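Local coordinates for ATP-dependent helicase FUN30 (PDB 5GN1), which remodels nucleosomes using ATP hydrolysis and promotes DNA end resection at double-strand breaks, this chain being the C-terminal part of its ATPase domain, at residues Leu107-Leu112 with Phe211-Asp216; Leu116-Tyr121 with Met155-Leu160; Met129-Leu134 with Gly143-Ile148; Leu134-Tyr139 with Phe167-Ser172. All coordinates share one frame; numbering follows the deposited sequence.

Interaction 1 (Leu107-Leu112 with Phe211-Asp216); sequences LRKASL and FTQVLD
Leu112 and Val214 bring the two backbones nearest, 7.9 Å between their CA atoms, with Lys109 and Phe211 forming the next pair at 9.0 Å. Residues 107-112 are the last part of helix 100-110 and the chain leaving it; 211-216 hold Phe211 at the N-cap and the first turn of helix 212-224. Side chains must therefore bridge the gap, and the Phe211 ring does most of it. With CG anti to its own carbonyl carbon (chi1 -65°), Phe211 carries its ring across to helix 100-110. The Leu112 and Phe211 side chains cross at about a right angle, and CD1 of Leu112 comes 3.7 Å from Phe211 CE1; the same methyl lies 4.0 Å from Val214 CG2. Phe211 CZ sits over one face of the Arg108 guanidinium, offset toward its rim, with the two planes 68° apart. Lys109 passes the ring with CE 4.0 Å from Phe211 CE2. Its ammonium then donates to a water, Lys109 NZ to water 1 being 2.7 Å, and Gln213 NE2 donates to that water as well. Ser209, at the end of strand 205-209, accepts from the Phe211 backbone N through OG. This strand-to-helix turn is that of a RecA-like lobe, probably helicase motif IV of the SNF2 family.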
loop_
_atom_site.group_PDB
_atom_site.type_symbol
_atom_site.label_atom_id
_atom_site.label_comp_id
_atom_site.label_asym_id
_atom_site.label_seq_id
_atom_site.Cartn_x
_atom_site.Cartn_y
_atom_site.Cartn_z
ATOM N N LEU A 107 -3.048 -10.437 3.554
ATOM C CA LEU A 107 -4.398 -10.205 3.034
ATOM C C LEU A 107 -4.637 -8.721 2.783
ATOM O O LEU A 107 -5.269 -8.348 1.787
ATOM C CB LEU A 107 -5.458 -10.753 3.993
ATOM C CG LEU A 107 -5.498 -12.269 4.245
ATOM C CD1 LEU A 107 -6.478 -12.590 5.354
ATOM C CD2 LEU A 107 -5.838 -13.042 2.986
ATOM N N ARG A 108 -4.160 -7.865 3.689
ATOM C CA ARG A 108 -4.304 -6.424 3.491
ATOM C C ARG A 108 -3.623 -5.982 2.201
ATOM O O ARG A 108 -4.210 -5.255 1.396
ATOM C CB ARG A 108 -3.748 -5.672 4.706
ATOM C CG ARG A 108 -4.574 -5.919 5.972
ATOM C CD ARG A 108 -4.001 -5.212 7.199
ATOM N NE ARG A 108 -3.885 -3.770 6.999
ATOM C CZ ARG A 108 -3.209 -2.962 7.810
ATOM N NH1 ARG A 108 -2.598 -3.454 8.878
ATOM N NH2 ARG A 108 -3.127 -1.661 7.547
ATOM N N LYS A 109 -2.380 -6.428 1.983
ATOM C CA LYS A 109 -1.653 -6.057 0.773
ATOM C C LYS A 109 -2.330 -6.584 -0.486
ATOM O O LYS A 109 -2.359 -5.903 -1.518
ATOM C CB LYS A 109 -0.212 -6.569 0.863
ATOM C CG LYS A 109 0.605 -5.825 1.894
ATOM C CD LYS A 109 1.966 -6.490 2.100
ATOM C CE LYS A 109 2.885 -5.583 2.906
ATOM N NZ LYS A 109 4.182 -6.271 3.152
ATOM N N ALA A 110 -2.858 -7.809 -0.439
ATOM C CA ALA A 110 -3.524 -8.352 -1.620
ATOM C C ALA A 110 -4.791 -7.565 -1.962
ATOM O O ALA A 110 -5.141 -7.442 -3.138
ATOM C CB ALA A 110 -3.842 -9.842 -1.405
ATOM N N SER A 111 -5.472 -7.013 -0.959
ATOM C CA SER A 111 -6.599 -6.119 -1.212
ATOM C C SER A 111 -6.185 -4.810 -1.890
ATOM O O SER A 111 -7.055 -4.092 -2.396
ATOM C CB SER A 111 -7.304 -5.781 0.104
ATOM O OG SER A 111 -7.613 -6.944 0.858
ATOM N N LEU A 112 -4.893 -4.465 -1.879
ATOM C CA LEU A 112 -4.392 -3.193 -2.402
ATOM C C LEU A 112 -3.819 -3.304 -3.807
ATOM O O LEU A 112 -4.222 -2.548 -4.699
ATOM C CB LEU A 112 -3.319 -2.622 -1.461
ATOM C CG LEU A 112 -3.843 -2.356 -0.063
ATOM C CD1 LEU A 112 -2.740 -1.851 0.884
ATOM C CD2 LEU A 112 -5.024 -1.389 -0.144
ATOM N N PHE A 211 1.093 2.547 3.710
ATOM C CA PHE A 211 2.153 1.735 3.125
ATOM C C PHE A 211 2.989 2.615 2.210
ATOM O O PHE A 211 2.478 3.125 1.206
ATOM C CB PHE A 211 1.570 0.562 2.326
ATOM C CG PHE A 211 0.832 -0.445 3.157
ATOM C CD1 PHE A 211 -0.531 -0.316 3.387
ATOM C CD2 PHE A 211 1.498 -1.545 3.692
ATOM C CE1 PHE A 211 -1.217 -1.260 4.156
ATOM C CE2 PHE A 211 0.822 -2.497 4.451
ATOM C CZ PHE A 211 -0.536 -2.353 4.686
ATOM N N THR A 212 4.272 2.784 2.541
ATOM C CA THR A 212 5.158 3.497 1.621
ATOM C C THR A 212 5.316 2.757 0.302
ATOM O O THR A 212 5.504 3.391 -0.743
ATOM C CB THR A 212 6.532 3.735 2.256
ATOM O OG1 THR A 212 7.024 2.513 2.813
ATOM C CG2 THR A 212 6.437 4.798 3.345
ATOM N N GLN A 213 5.230 1.418 0.326
ATOM C CA GLN A 213 5.268 0.642 -0.916
ATOM C C GLN A 213 4.114 1.003 -1.844
ATOM O O GLN A 213 4.261 0.986 -3.076
ATOM C CB GLN A 213 5.215 -0.849 -0.607
ATOM C CG GLN A 213 6.426 -1.448 0.074
ATOM C CD GLN A 213 6.146 -2.886 0.501
ATOM O OE1 GLN A 213 5.310 -3.137 1.377
ATOM N NE2 GLN A 213 6.825 -3.830 -0.126
ATOM N N VAL A 214 2.943 1.281 -1.273
ATOM C CA VAL A 214 1.825 1.750 -2.088
ATOM C C VAL A 214 2.124 3.125 -2.676
ATOM O O VAL A 214 1.840 3.374 -3.850
ATOM C CB VAL A 214 0.521 1.739 -1.267
ATOM C CG1 VAL A 214 -0.584 2.563 -1.964
ATOM C CG2 VAL A 214 0.058 0.296 -1.027
ATOM N N LEU A 215 2.707 4.036 -1.881
ATOM C CA LEU A 215 3.082 5.351 -2.412
ATOM C C LEU A 215 4.040 5.230 -3.600
ATOM O O LEU A 215 3.901 5.947 -4.604
ATOM C CB LEU A 215 3.709 6.207 -1.307
ATOM C CG LEU A 215 2.736 6.587 -0.175
ATOM C CD1 LEU A 215 3.398 7.442 0.873
ATOM C CD2 LEU A 215 1.503 7.311 -0.743
ATOM N N ASP A 216 5.019 4.326 -3.505
ATOM C CA ASP A 216 5.924 4.080 -4.627
ATOM C C ASP A 216 5.158 3.639 -5.868
ATOM O O ASP A 216 5.443 4.093 -6.986
ATOM C CB ASP A 216 6.966 3.016 -4.240
ATOM C CG ASP A 216 7.821 3.414 -3.027
ATOM O OD1 ASP A 216 7.919 4.621 -2.714
ATOM O OD2 ASP A 216 8.422 2.514 -2.393
HETATM O O HOH W 1 4.959 -6.078 0.572
#

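Interaction 2 (Leu116-Tyr121 with Met155-Leu160); sequences LFRNIY and MTDFEL
Asp157, in the first turn of helix 157-166, is gripped by three consecutive backbone N-H groups of the loop 116-121. A capping box starts that helix: Thr156 OG1 accepts from Glu159 N, and Glu159 OE1 accepts from Thr156 N. Packing is tight around the Asp157 carboxylate. Asn119 N (3.1 Å) and Ile120 N (2.8 Å) reach Asp157 OD2 from opposite faces of the carboxylate plane, Ile120 nearly straight at 172° and on the syn side but somewhat out of the plane. Tyr121 N meets Asp157 OD1 at 3.1 Å from above the plane. One further bond, Asp157 N to Phe117 O at 2.9 Å, fastens the helix start to the loop from its own backbone, so both the main chain and the side chain of Asp157 are held. Arg118 runs past Met155 O with CB 3.3 Å away, then bends at chi3 (69°); its guanidinium binds the Tyr121 O in its own plane, makes a salt bridge with Asp123 and donates to Ser153 O. The side toward solvent is looser. The Ile120 side chain is exposed and lies alongside Asp157 OD2, with CB and CG1 closest, and Asn119 ND2 reaches the carboxylate through water 2. On the buried side, Leu160 CB sits 3.7 Å from the Tyr121 ring centroid, 6° off the ring normal, a CH-pi contact over the middle of the face.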
loop_
_atom_site.group_PDB
_atom_site.type_symbol
_atom_site.label_atom_id
_atom_site.label_comp_id
_atom_site.label_asym_id
_atom_site.label_seq_id
_atom_site.Cartn_x
_atom_site.Cartn_y
_atom_site.Cartn_z
ATOM N N LEU A 116 2.589 -5.717 -4.754
ATOM C CA LEU A 116 3.095 -5.861 -3.398
ATOM C C LEU A 116 3.534 -7.289 -3.107
ATOM O O LEU A 116 3.846 -7.608 -1.955
ATOM C CB LEU A 116 2.024 -5.436 -2.386
ATOM C CG LEU A 116 1.564 -3.979 -2.458
ATOM C CD1 LEU A 116 0.335 -3.779 -1.565
ATOM C CD2 LEU A 116 2.717 -3.037 -2.092
ATOM N N PHE A 117 3.539 -8.135 -4.131
ATOM C CA PHE A 117 3.891 -9.545 -4.025
ATOM C C PHE A 117 4.838 -9.883 -5.161
ATOM O O PHE A 117 4.897 -9.185 -6.172
ATOM C CB PHE A 117 2.656 -10.461 -4.114
ATOM C CG PHE A 117 1.682 -10.276 -2.992
ATOM C CD1 PHE A 117 0.769 -9.234 -3.019
ATOM C CD2 PHE A 117 1.672 -11.145 -1.912
ATOM C CE1 PHE A 117 -0.125 -9.045 -1.986
ATOM C CE2 PHE A 117 0.775 -10.965 -0.871
ATOM C CZ PHE A 117 -0.126 -9.919 -0.911
ATOM N N ARG A 118 5.576 -10.973 -4.996
ATOM C CA ARG A 118 6.427 -11.483 -6.056
ATOM C C ARG A 118 5.683 -12.643 -6.717
ATOM O O ARG A 118 5.541 -13.714 -6.116
ATOM C CB ARG A 118 7.776 -11.972 -5.517
ATOM C CG ARG A 118 8.742 -12.443 -6.616
ATOM C CD ARG A 118 10.164 -12.719 -6.075
ATOM N NE ARG A 118 10.228 -13.890 -5.203
ATOM C CZ ARG A 118 10.374 -15.146 -5.632
ATOM N NH1 ARG A 118 10.459 -15.406 -6.932
ATOM N NH2 ARG A 118 10.435 -16.145 -4.757
ATOM N N ASN A 119 5.151 -12.396 -7.911
ATOM C CA ASN A 119 4.665 -13.394 -8.865
ATOM C C ASN A 119 5.110 -13.283 -10.306
ATOM O O ASN A 119 5.313 -14.294 -10.979
ATOM C CB ASN A 119 3.143 -13.201 -8.917
ATOM C CG ASN A 119 2.451 -13.624 -7.651
ATOM O OD1 ASN A 119 2.283 -14.817 -7.369
ATOM N ND2 ASN A 119 2.029 -12.643 -6.874
ATOM N N ILE A 120 5.328 -12.052 -10.772
ATOM C CA ILE A 120 5.801 -11.860 -12.137
ATOM C C ILE A 120 7.264 -12.280 -12.152
ATOM O O ILE A 120 7.710 -13.029 -13.033
ATOM C CB ILE A 120 5.615 -10.397 -12.573
ATOM C CG1 ILE A 120 4.112 -10.078 -12.655
ATOM C CG2 ILE A 120 6.321 -10.119 -13.888
ATOM C CD1 ILE A 120 3.821 -8.604 -12.866
ATOM N N TYR A 121 8.028 -11.823 -11.158
ATOM C CA TYR A 121 9.444 -12.170 -11.039
ATOM C C TYR A 121 9.573 -13.513 -10.310
ATOM O O TYR A 121 10.016 -13.601 -9.166
ATOM C CB TYR A 121 10.195 -11.057 -10.317
ATOM C CG TYR A 121 10.292 -9.746 -11.072
ATOM C CD1 TYR A 121 9.286 -8.787 -10.984
ATOM C CD2 TYR A 121 11.393 -9.463 -11.873
ATOM C CE1 TYR A 121 9.369 -7.588 -11.665
ATOM C CE2 TYR A 121 11.487 -8.266 -12.563
ATOM C CZ TYR A 121 10.464 -7.328 -12.456
ATOM O OH TYR A 121 10.536 -6.126 -13.131
ATOM N N MET A 155 12.011 -9.936 -2.208
ATOM C CA MET A 155 11.508 -8.658 -2.689
ATOM C C MET A 155 10.194 -8.854 -3.435
ATOM O O MET A 155 9.844 -9.969 -3.837
ATOM C CB MET A 155 12.541 -7.978 -3.589
ATOM C CG MET A 155 13.863 -7.697 -2.859
ATOM S SD MET A 155 15.208 -7.243 -3.998
ATOM C CE MET A 155 14.588 -5.776 -4.753
ATOM N N THR A 156 9.462 -7.746 -3.600
ATOM C CA THR A 156 8.190 -7.712 -4.311
ATOM C C THR A 156 8.423 -7.427 -5.791
ATOM O O THR A 156 9.476 -6.931 -6.195
ATOM C CB THR A 156 7.253 -6.640 -3.731
ATOM O OG1 THR A 156 7.746 -5.328 -4.074
ATOM C CG2 THR A 156 7.111 -6.775 -2.192
ATOM N N ASP A 157 7.408 -7.741 -6.606
ATOM C CA ASP A 157 7.488 -7.409 -8.018
ATOM C C ASP A 157 7.819 -5.936 -8.222
ATOM O O ASP A 157 8.642 -5.596 -9.076
ATOM C CB ASP A 157 6.184 -7.767 -8.744
ATOM C CG ASP A 157 6.055 -9.252 -9.015
ATOM O OD1 ASP A 157 7.077 -9.970 -8.918
ATOM O OD2 ASP A 157 4.933 -9.694 -9.337
ATOM N N PHE A 158 7.215 -5.036 -7.434
ATOM C CA PHE A 158 7.514 -3.630 -7.689
ATOM C C PHE A 158 8.911 -3.257 -7.216
ATOM O O PHE A 158 9.565 -2.409 -7.834
ATOM C CB PHE A 158 6.486 -2.703 -7.051
ATOM C CG PHE A 158 6.594 -1.296 -7.561
ATOM C CD1 PHE A 158 6.041 -0.953 -8.784
ATOM C CD2 PHE A 158 7.324 -0.349 -6.868
ATOM C CE1 PHE A 158 6.173 0.335 -9.282
ATOM C CE2 PHE A 158 7.453 0.946 -7.358
ATOM C CZ PHE A 158 6.883 1.280 -8.566
ATOM N N GLU A 159 9.385 -3.847 -6.115
ATOM C CA GLU A 159 10.763 -3.587 -5.708
ATOM C C GLU A 159 11.733 -4.126 -6.751
ATOM O O GLU A 159 12.767 -3.505 -7.037
ATOM C CB GLU A 159 11.050 -4.208 -4.338
ATOM C CG GLU A 159 10.315 -3.524 -3.197
ATOM C CD GLU A 159 10.196 -4.381 -1.943
ATOM O OE1 GLU A 159 10.522 -5.597 -1.974
ATOM O OE2 GLU A 159 9.795 -3.805 -0.912
ATOM N N LEU A 160 11.418 -5.280 -7.335
ATOM C CA LEU A 160 12.325 -5.838 -8.332
ATOM C C LEU A 160 12.314 -4.992 -9.595
ATOM O O LEU A 160 13.360 -4.786 -10.217
ATOM C CB LEU A 160 11.962 -7.295 -8.621
ATOM C CG LEU A 160 12.393 -8.213 -7.485
ATOM C CD1 LEU A 160 11.590 -9.502 -7.447
ATOM C CD2 LEU A 160 13.895 -8.499 -7.559
HETATM O O HOH W 2 2.519 -9.995 -8.289
#

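Interaction 3 (Met129-Leu134 with Gly143-Ile148); sequences MSDAIL and GNKEYI
Lys145 reaches Asp131 with a chain that stays extended beyond CG (chi2, chi3 and chi4 all near 180°), and its ammonium takes the anti lone pair of the carboxylate, the one pointing away from the other oxygen. The salt bridge is short, Lys145 NZ to Asp131 OD2 2.6 Å. The two side chains lie side by side, pointing the same way, both residues being exposed. Leu134 crosses the lysine chain at about a right angle, although the model places its CD1 too near Lys145 CE for the exact fit to be trusted. Ser130 pairs with Ile148 and Leu134 with Gly143, CA to CA 5.7 Å and 6.0 Å, so the end of helix 123-133 and the start of helix 145-153 run in opposite senses, a helical hairpin whose connection carries the short helix 137-140. Inside it the packing is apolar: Ile133 CG2 touches Ile148 CG2 at 3.8 Å, the two side chains crossing at about a right angle. Ser130 CB lies 4.2 Å from Ile148 CG2, while its OG bonds back to Thr127 O and Ile126 O within its own helix.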
loop_
_atom_site.group_PDB
_atom_site.type_symbol
_atom_site.label_atom_id
_atom_site.label_comp_id
_atom_site.label_asym_id
_atom_site.label_seq_id
_atom_site.Cartn_x
_atom_site.Cartn_y
_atom_site.Cartn_z
ATOM N N MET A 129 18.143 -13.042 -13.181
ATOM C CA MET A 129 18.533 -11.680 -12.808
ATOM C C MET A 129 19.713 -11.686 -11.843
ATOM O O MET A 129 20.556 -10.777 -11.869
ATOM C CB MET A 129 17.359 -10.936 -12.165
ATOM C CG MET A 129 16.147 -10.764 -13.039
ATOM S SD MET A 129 14.753 -10.137 -12.078
ATOM C CE MET A 129 15.426 -8.584 -11.520
ATOM N N SER A 130 19.757 -12.700 -11.003
ATOM C CA SER A 130 20.875 -12.817 -10.115
ATOM C C SER A 130 22.174 -13.113 -10.857
ATOM O O SER A 130 23.154 -12.449 -10.622
ATOM C CB SER A 130 20.613 -13.833 -9.042
ATOM O OG SER A 130 20.382 -15.093 -9.542
ATOM N N ASP A 131 22.167 -14.051 -11.793
ATOM C CA ASP A 131 23.377 -14.342 -12.547
ATOM C C ASP A 131 23.768 -13.077 -13.273
ATOM O O ASP A 131 24.899 -12.695 -13.322
ATOM C CB ASP A 131 23.129 -15.467 -13.561
ATOM C CG ASP A 131 24.188 -15.519 -14.673
ATOM O OD1 ASP A 131 23.927 -15.037 -15.794
ATOM O OD2 ASP A 131 25.289 -16.038 -14.422
ATOM N N ALA A 132 22.766 -12.430 -13.810
ATOM C CA ALA A 132 22.893 -11.235 -14.584
ATOM C C ALA A 132 23.472 -10.006 -13.919
ATOM O O ALA A 132 24.289 -9.356 -14.493
ATOM C CB ALA A 132 21.515 -10.903 -15.108
ATOM N N ILE A 133 23.057 -9.687 -12.701
ATOM C CA ILE A 133 23.523 -8.476 -12.030
ATOM C C ILE A 133 24.996 -8.383 -11.657
ATOM O O ILE A 133 25.476 -7.302 -11.380
ATOM C CB ILE A 133 22.732 -8.150 -10.758
ATOM C CG1 ILE A 133 22.989 -6.727 -10.375
ATOM C CG2 ILE A 133 23.109 -9.088 -9.638
ATOM C CD1 ILE A 133 21.967 -6.151 -9.447
ATOM N N LEU A 134 25.698 -9.493 -11.637
ATOM C CA LEU A 134 27.111 -9.451 -11.249
ATOM C C LEU A 134 27.981 -8.532 -12.119
ATOM O O LEU A 134 28.863 -7.855 -11.655
ATOM C CB LEU A 134 27.708 -10.850 -11.327
ATOM C CG LEU A 134 27.033 -11.853 -10.398
ATOM C CD1 LEU A 134 26.889 -13.268 -10.898
ATOM C CD2 LEU A 134 27.731 -11.873 -9.066
ATOM N N GLY A 143 29.698 -11.072 -6.160
ATOM C CA GLY A 143 28.375 -11.263 -5.626
ATOM C C GLY A 143 28.195 -12.762 -5.623
ATOM O O GLY A 143 28.369 -13.398 -6.665
ATOM N N ASN A 144 27.935 -13.357 -4.468
ATOM C CA ASN A 144 27.609 -14.770 -4.472
ATOM C C ASN A 144 26.245 -14.943 -5.117
ATOM O O ASN A 144 25.368 -14.086 -4.982
ATOM C CB ASN A 144 27.620 -15.344 -3.058
ATOM C CG ASN A 144 27.478 -16.858 -3.050
ATOM O OD1 ASN A 144 26.423 -17.394 -2.708
ATOM N ND2 ASN A 144 28.540 -17.554 -3.440
ATOM N N LYS A 145 26.076 -15.963 -5.914
ATOM C CA LYS A 145 24.826 -16.032 -6.592
ATOM C C LYS A 145 23.699 -16.457 -5.741
ATOM O O LYS A 145 22.681 -15.850 -5.844
ATOM C CB LYS A 145 24.925 -16.798 -7.890
ATOM C CG LYS A 145 25.774 -16.098 -8.940
ATOM C CD LYS A 145 25.926 -16.848 -10.271
ATOM C CE LYS A 145 26.777 -16.030 -11.243
ATOM N NZ LYS A 145 27.039 -16.625 -12.574
ATOM N N GLU A 146 23.840 -17.475 -4.921
ATOM C CA GLU A 146 22.724 -17.813 -4.066
ATOM C C GLU A 146 22.464 -16.746 -3.015
ATOM O O GLU A 146 21.459 -16.838 -2.306
ATOM C CB GLU A 146 22.977 -19.191 -3.452
ATOM C CG GLU A 146 23.103 -20.230 -4.555
ATOM C CD GLU A 146 21.885 -20.218 -5.471
ATOM O OE1 GLU A 146 20.831 -20.744 -5.057
ATOM O OE2 GLU A 146 21.972 -19.656 -6.585
ATOM N N TYR A 147 23.312 -15.717 -2.935
ATOM C CA TYR A 147 23.094 -14.603 -2.018
ATOM C C TYR A 147 22.212 -13.527 -2.650
ATOM O O TYR A 147 21.197 -13.138 -2.061
ATOM C CB TYR A 147 24.437 -14.007 -1.551
ATOM C CG TYR A 147 25.200 -14.873 -0.542
ATOM C CD1 TYR A 147 24.739 -16.140 -0.188
ATOM C CD2 TYR A 147 26.367 -14.413 0.068
ATOM C CE1 TYR A 147 25.428 -16.928 0.722
ATOM C CE2 TYR A 147 27.059 -15.197 0.991
ATOM C CZ TYR A 147 26.579 -16.450 1.314
ATOM O OH TYR A 147 27.243 -17.240 2.223
ATOM N N ILE A 148 22.572 -13.048 -3.846
ATOM C CA ILE A 148 21.735 -12.055 -4.519
ATOM C C ILE A 148 20.358 -12.630 -4.829
ATOM O O ILE A 148 19.343 -11.924 -4.759
ATOM C CB ILE A 148 22.425 -11.537 -5.790
ATOM C CG1 ILE A 148 23.771 -10.947 -5.417
ATOM C CG2 ILE A 148 21.545 -10.544 -6.538
ATOM C CD1 ILE A 148 23.619 -9.637 -4.757
#

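Interaction 4 (Leu134-Tyr139 with Phe167-Ser172); sequences LDEPAY and FPNTLS
Glu136 sets off with CG anti to its carbonyl carbon (chi1 -61°) and then bends at chi2 (-93°), which swings CD round toward Thr170, whose OG1 is likewise anti to its own carbonyl carbon. The two side chains meet tip to tip. Thr170 OG1 is modelled as donating to Glu136 OE2, but at 2.3 Å the contact is too short and both atoms are doubtfully placed. Phe167, the N-cap residue of helix 168-171, flanks the carboxylate with its ring edge: Phe167 CD2 is 3.7 Å from Glu136 CD, and the ring and carboxylate planes are 80° apart. Farther along the ring, Phe167 CE2 comes 4.3 Å from Tyr139 CE1, a light apolar touch. Around this surface contact, Phe167 also packs on Ile133 and Thr170 on Ala132, both of helix 123-133, while Tyr139 rests on Ile148 of helix 145-153; the weakly bonded turn 137-140 and the short helix 168-171 thus meet within an all-helical outgrowth, away from the six-stranded parallel sheet.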
loop_
_atom_site.group_PDB
_atom_site.type_symbol
_atom_site.label_atom_id
_atom_site.label_comp_id
_atom_site.label_asym_id
_atom_site.label_seq_id
_atom_site.Cartn_x
_atom_site.Cartn_y
_atom_site.Cartn_z
ATOM N N LEU A 134 25.698 -9.493 -11.637
ATOM C CA LEU A 134 27.111 -9.451 -11.249
ATOM C C LEU A 134 27.981 -8.532 -12.119
ATOM O O LEU A 134 28.863 -7.855 -11.655
ATOM C CB LEU A 134 27.708 -10.850 -11.327
ATOM C CG LEU A 134 27.033 -11.853 -10.398
ATOM C CD1 LEU A 134 26.889 -13.268 -10.898
ATOM C CD2 LEU A 134 27.731 -11.873 -9.066
ATOM N N ASP A 135 27.632 -8.412 -13.368
ATOM C CA ASP A 135 28.393 -7.655 -14.305
ATOM C C ASP A 135 28.324 -6.178 -13.955
ATOM O O ASP A 135 28.989 -5.368 -14.547
ATOM C CB ASP A 135 27.979 -8.044 -15.718
ATOM C CG ASP A 135 28.252 -9.520 -15.998
ATOM O OD1 ASP A 135 29.358 -9.972 -15.727
ATOM O OD2 ASP A 135 27.381 -10.246 -16.498
ATOM N N GLU A 136 27.555 -5.812 -12.937
ATOM C CA GLU A 136 27.485 -4.395 -12.539
ATOM C C GLU A 136 28.698 -4.083 -11.672
ATOM O O GLU A 136 29.189 -4.966 -11.009
ATOM C CB GLU A 136 26.187 -4.069 -11.834
ATOM C CG GLU A 136 24.946 -4.290 -12.683
ATOM C CD GLU A 136 24.464 -3.075 -13.442
ATOM O OE1 GLU A 136 24.993 -1.972 -13.267
ATOM O OE2 GLU A 136 23.523 -3.246 -14.229
ATOM N N PRO A 137 29.215 -2.864 -11.686
ATOM C CA PRO A 137 30.455 -2.700 -10.887
ATOM C C PRO A 137 30.345 -2.928 -9.398
ATOM O O PRO A 137 31.099 -3.736 -8.895
ATOM C CB PRO A 137 30.829 -1.227 -11.097
ATOM C CG PRO A 137 29.554 -0.559 -11.351
ATOM C CD PRO A 137 28.915 -1.507 -12.307
ATOM N N ALA A 138 29.395 -2.315 -8.709
ATOM C CA ALA A 138 29.308 -2.644 -7.290
ATOM C C ALA A 138 29.301 -4.145 -7.010
ATOM O O ALA A 138 29.440 -4.540 -5.845
ATOM C CB ALA A 138 28.055 -1.999 -6.689
ATOM N N TYR A 139 29.118 -4.973 -8.019
ATOM C CA TYR A 139 29.026 -6.413 -7.821
ATOM C C TYR A 139 29.971 -7.289 -8.613
ATOM O O TYR A 139 29.902 -8.494 -8.505
ATOM C CB TYR A 139 27.591 -6.837 -8.207
ATOM C CG TYR A 139 26.582 -6.537 -7.140
ATOM C CD1 TYR A 139 25.992 -5.317 -7.059
ATOM C CD2 TYR A 139 26.287 -7.468 -6.179
ATOM C CE1 TYR A 139 25.108 -5.038 -6.064
ATOM C CE2 TYR A 139 25.415 -7.195 -5.172
ATOM C CZ TYR A 139 24.828 -5.978 -5.127
ATOM O OH TYR A 139 23.947 -5.690 -4.126
ATOM N N PHE A 167 19.653 -0.399 -11.987
ATOM C CA PHE A 167 20.804 -1.038 -12.620
ATOM C C PHE A 167 20.459 -1.390 -14.070
ATOM O O PHE A 167 20.462 -2.570 -14.455
ATOM C CB PHE A 167 21.221 -2.287 -11.848
ATOM C CG PHE A 167 21.751 -2.014 -10.454
ATOM C CD1 PHE A 167 20.927 -1.509 -9.458
ATOM C CD2 PHE A 167 23.070 -2.310 -10.132
ATOM C CE1 PHE A 167 21.418 -1.280 -8.177
ATOM C CE2 PHE A 167 23.564 -2.086 -8.854
ATOM C CZ PHE A 167 22.734 -1.569 -7.878
ATOM N N PRO A 168 20.159 -0.385 -14.905
ATOM C CA PRO A 168 19.616 -0.693 -16.245
ATOM C C PRO A 168 20.523 -1.572 -17.092
ATOM O O PRO A 168 20.051 -2.564 -17.668
ATOM C CB PRO A 168 19.420 0.699 -16.871
ATOM C CG PRO A 168 19.356 1.633 -15.723
ATOM C CD PRO A 168 20.277 1.067 -14.692
ATOM N N ASN A 169 21.823 -1.257 -17.149
ATOM C CA ASN A 169 22.729 -1.905 -18.091
ATOM C C ASN A 169 22.719 -3.419 -17.964
ATOM O O ASN A 169 23.077 -4.111 -18.922
ATOM C CB ASN A 169 24.153 -1.371 -17.906
ATOM C CG ASN A 169 24.192 0.134 -17.648
ATOM O OD1 ASN A 169 24.972 0.617 -16.808
ATOM N ND2 ASN A 169 23.341 0.887 -18.365
ATOM N N THR A 170 22.296 -3.953 -16.821
ATOM C CA THR A 170 22.237 -5.394 -16.646
ATOM C C THR A 170 20.822 -5.936 -16.507
ATOM O O THR A 170 20.602 -7.125 -16.766
ATOM C CB THR A 170 23.055 -5.807 -15.414
ATOM O OG1 THR A 170 24.303 -5.106 -15.425
ATOM C CG2 THR A 170 23.344 -7.273 -15.452
ATOM N N LEU A 171 19.859 -5.104 -16.128
ATOM C CA LEU A 171 18.545 -5.606 -15.784
ATOM C C LEU A 171 17.398 -4.909 -16.501
ATOM O O LEU A 171 16.253 -5.331 -16.328
ATOM C CB LEU A 171 18.328 -5.510 -14.265
ATOM C CG LEU A 171 19.410 -6.177 -13.415
ATOM C CD1 LEU A 171 19.156 -5.936 -11.930
ATOM C CD2 LEU A 171 19.469 -7.657 -13.717
ATOM N N SER A 172 17.668 -3.874 -17.300
ATOM C CA SER A 172 16.583 -3.111 -17.912
ATOM C C SER A 172 15.649 -3.994 -18.727
ATOM O O SER A 172 14.467 -3.667 -18.878
ATOM C CB SER A 172 17.136 -2.011 -18.809
ATOM O OG SER A 172 17.472 -2.565 -20.065
#

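How the interactions relate
From the N terminus, helix 100-110 leads into interaction 1, which closes the widest loop by pairing 107-112 with 211-216 of the RecA-like lobe; the other three contacts are nested inside it. Interaction 2 closes the next loop, 116-121 to 155-160, and encloses interaction 3, the hairpin of helices 123-133 and 145-153. Interaction 4 crosses both 2 and 3 along the chain, sharing Leu134 with the latter. Gln213 NE2 and Glu159 OE2, 3.1 Å apart, join interaction 1 to interaction 2 by a probable, weak hydrogen bond, and Met129 SD packs 3.4 Å from Tyr121 CD2 between 2 and 3. Contacts thus lead from the core out to interactions 3 and 4, whose centres lie about 10 Å apart.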